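Local structure of DnaJ-like protein MG200 (Mycoplasma genitalium, 4DCZ) at residues N27-L33 against L49-Y55. The protein is of unknown biochemical function but belongs to the terminal organelle and, through its EAGR box domain, is probably involved in mycoplasma gliding motility. Residues are numbered along the deposited sequence; the frame is centred on the assembly and turned at random.
Sequences NKDPDEL and LVGDTRY
D52 OD1 accepts from both R54 N and R54 NE, in an acid-arginine pair set against N27, whose CB lies 3.2 Å from R54 NH2. The bond from R54 N, 3.0 Å to D52 OD1, closes an Asx turn in the EAGR box and fixes the carboxylate against that turn; a type II turn from L49 to D52 leads into it, D52 being common to both. R54, bent at chi2 and chi3, grips the D52 carboxylate side-on in a salt bridge, NE to OD1 and NH2 to OD2, both nearly in the guanidinium plane and both through syn lone pairs. This pair should limit rotation of the guanidinium and keep it beside segment 27-33, in the loop before strand 40-42. There the two loops are brought together, the Y55 hydroxyl donating to K28 O at the ring edge, though the modelled 2.4 Å from OH to O is implausibly short and its length doubtful. L49 CD2 lies 3.6 Å above one face of the Y55 ring and R54 CB 3.7 Å above the other, both displaced toward the rim; W76 adds an edge-to-face contact. On the apolar side L33 and L49 reach tip to tip, CD2 to CD2 at 3.5 Å, while L33 CD2 also lies 3.8 Å from Y55 CE1.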
loop_
_atom_site.group_PDB
_atom_site.type_symbol
_atom_site.label_atom_id
_atom_site.label_comp_id
_atom_site.label_asym_id
_atom_site.label_seq_id
_atom_site.Cartn_x
_atom_site.Cartn_y
_atom_site.Cartn_z
ATOM N N ASN A 27 -1.856 -14.799 -12.791
ATOM C CA ASN A 27 -1.238 -14.239 -11.558
ATOM C C ASN A 27 -1.044 -15.313 -10.464
ATOM O O ASN A 27 -1.544 -16.437 -10.615
ATOM C CB ASN A 27 -2.133 -13.118 -10.974
ATOM C CG ASN A 27 -1.930 -11.767 -11.640
ATOM O OD1 ASN A 27 -2.801 -11.273 -12.375
ATOM N ND2 ASN A 27 -0.791 -11.149 -11.361
ATOM N N LYS A 28 -0.341 -14.953 -9.370
ATOM C CA LYS A 28 -0.134 -15.829 -8.162
ATOM C C LYS A 28 -1.313 -15.723 -7.180
ATOM O O LYS A 28 -2.102 -14.776 -7.279
ATOM C CB LYS A 28 1.171 -15.488 -7.406
ATOM C CG LYS A 28 2.387 -16.327 -7.784
ATOM C CD LYS A 28 3.481 -16.180 -6.758
ATOM C CE LYS A 28 4.652 -17.056 -7.092
ATOM N NZ LYS A 28 5.371 -17.346 -5.847
ATOM N N ASP A 29 -1.427 -16.680 -6.244
ATOM C CA ASP A 29 -2.579 -16.723 -5.308
ATOM C C ASP A 29 -2.273 -15.836 -4.053
ATOM O O ASP A 29 -1.094 -15.621 -3.731
ATOM C CB ASP A 29 -3.032 -18.205 -5.031
ATOM C CG ASP A 29 -2.857 -18.662 -3.569
ATOM O OD1 ASP A 29 -1.707 -18.911 -3.145
ATOM O OD2 ASP A 29 -3.883 -18.823 -2.860
ATOM N N PRO A 30 -3.325 -15.286 -3.386
ATOM C CA PRO A 30 -3.214 -14.290 -2.284
ATOM C C PRO A 30 -2.175 -14.505 -1.140
ATOM O O PRO A 30 -1.294 -13.651 -0.989
ATOM C CB PRO A 30 -4.638 -14.242 -1.716
ATOM C CG PRO A 30 -5.408 -15.407 -2.342
ATOM C CD PRO A 30 -4.741 -15.608 -3.667
ATOM N N ASP A 31 -2.302 -15.579 -0.329
ATOM C CA ASP A 31 -1.244 -16.004 0.644
ATOM C C ASP A 31 0.216 -15.659 0.134
ATOM O O ASP A 31 0.946 -14.892 0.783
ATOM C CB ASP A 31 -1.347 -17.532 0.999
ATOM C CG ASP A 31 -2.532 -17.880 1.958
ATOM O OD1 ASP A 31 -3.568 -17.166 1.926
ATOM O OD2 ASP A 31 -2.423 -18.871 2.729
ATOM N N GLU A 32 0.620 -16.188 -1.031
ATOM C CA GLU A 32 2.002 -16.026 -1.516
ATOM C C GLU A 32 2.369 -14.625 -1.992
ATOM O O GLU A 32 3.515 -14.217 -1.811
ATOM C CB GLU A 32 2.350 -17.028 -2.649
ATOM C CG GLU A 32 3.066 -18.307 -2.185
ATOM C CD GLU A 32 2.092 -19.366 -1.674
ATOM O OE1 GLU A 32 1.128 -19.684 -2.411
ATOM O OE2 GLU A 32 2.282 -19.884 -0.547
ATOM N N LEU A 33 1.429 -13.894 -2.592
ATOM C CA LEU A 33 1.802 -12.799 -3.523
ATOM C C LEU A 33 2.622 -11.724 -2.921
ATOM O O LEU A 33 2.234 -11.203 -1.889
ATOM C CB LEU A 33 0.577 -12.110 -4.136
ATOM C CG LEU A 33 0.886 -10.913 -5.064
ATOM C CD1 LEU A 33 1.912 -11.253 -6.176
ATOM C CD2 LEU A 33 -0.383 -10.335 -5.633
ATOM N N LEU A 49 -2.473 -6.992 -11.418
ATOM C CA LEU A 49 -3.609 -7.454 -10.666
ATOM C C LEU A 49 -4.936 -6.818 -11.096
ATOM O O LEU A 49 -6.003 -7.332 -10.733
ATOM C CB LEU A 49 -3.425 -7.163 -9.178
ATOM C CG LEU A 49 -2.107 -7.576 -8.525
ATOM C CD1 LEU A 49 -2.018 -6.926 -7.137
ATOM C CD2 LEU A 49 -1.980 -9.079 -8.423
ATOM N N VAL A 50 -4.898 -5.713 -11.837
ATOM C CA VAL A 50 -6.153 -5.104 -12.288
ATOM C C VAL A 50 -6.974 -6.117 -13.099
ATOM O O VAL A 50 -6.449 -6.836 -13.940
ATOM C CB VAL A 50 -5.908 -3.825 -13.106
ATOM C CG1 VAL A 50 -7.177 -3.315 -13.666
ATOM C CG2 VAL A 50 -5.292 -2.784 -12.224
ATOM N N GLY A 51 -8.260 -6.198 -12.809
ATOM C CA GLY A 51 -9.155 -7.070 -13.560
ATOM C C GLY A 51 -9.239 -8.491 -13.032
ATOM O O GLY A 51 -9.985 -9.316 -13.578
ATOM N N ASP A 52 -8.486 -8.778 -11.971
ATOM C CA ASP A 52 -8.344 -10.137 -11.495
ATOM C C ASP A 52 -9.115 -10.136 -10.224
ATOM O O ASP A 52 -8.711 -9.510 -9.268
ATOM C CB ASP A 52 -6.874 -10.476 -11.268
ATOM C CG ASP A 52 -6.654 -11.823 -10.553
ATOM O OD1 ASP A 52 -7.606 -12.377 -9.937
ATOM O OD2 ASP A 52 -5.477 -12.293 -10.561
ATOM N N THR A 53 -10.226 -10.856 -10.209
ATOM C CA THR A 53 -11.224 -10.638 -9.187
ATOM C C THR A 53 -10.804 -11.229 -7.835
ATOM O O THR A 53 -11.499 -11.028 -6.828
ATOM C CB THR A 53 -12.563 -11.201 -9.628
ATOM O OG1 THR A 53 -12.359 -12.573 -9.920
ATOM C CG2 THR A 53 -13.111 -10.457 -10.878
ATOM N N ARG A 54 -9.670 -11.934 -7.784
ATOM C CA ARG A 54 -9.099 -12.253 -6.469
ATOM C C ARG A 54 -8.733 -10.977 -5.721
ATOM O O ARG A 54 -8.805 -10.966 -4.515
ATOM C CB ARG A 54 -7.816 -13.089 -6.544
ATOM C CG ARG A 54 -7.982 -14.619 -6.547
ATOM C CD ARG A 54 -7.958 -15.182 -7.989
ATOM N NE ARG A 54 -6.865 -14.613 -8.789
ATOM C CZ ARG A 54 -5.610 -15.056 -8.767
ATOM N NH1 ARG A 54 -5.266 -16.099 -8.012
ATOM N NH2 ARG A 54 -4.691 -14.462 -9.514
ATOM N N TYR A 55 -8.332 -9.930 -6.429
ATOM C CA TYR A 55 -7.681 -8.761 -5.823
ATOM C C TYR A 55 -8.506 -7.482 -5.804
ATOM O O TYR A 55 -8.167 -6.511 -5.117
ATOM C CB TYR A 55 -6.370 -8.500 -6.561
ATOM C CG TYR A 55 -5.456 -9.705 -6.465
ATOM C CD1 TYR A 55 -4.893 -10.050 -5.268
ATOM C CD2 TYR A 55 -5.213 -10.517 -7.543
ATOM C CE1 TYR A 55 -4.094 -11.157 -5.132
ATOM C CE2 TYR A 55 -4.402 -11.635 -7.416
ATOM C CZ TYR A 55 -3.849 -11.942 -6.188
ATOM O OH TYR A 55 -3.045 -13.045 -5.983
#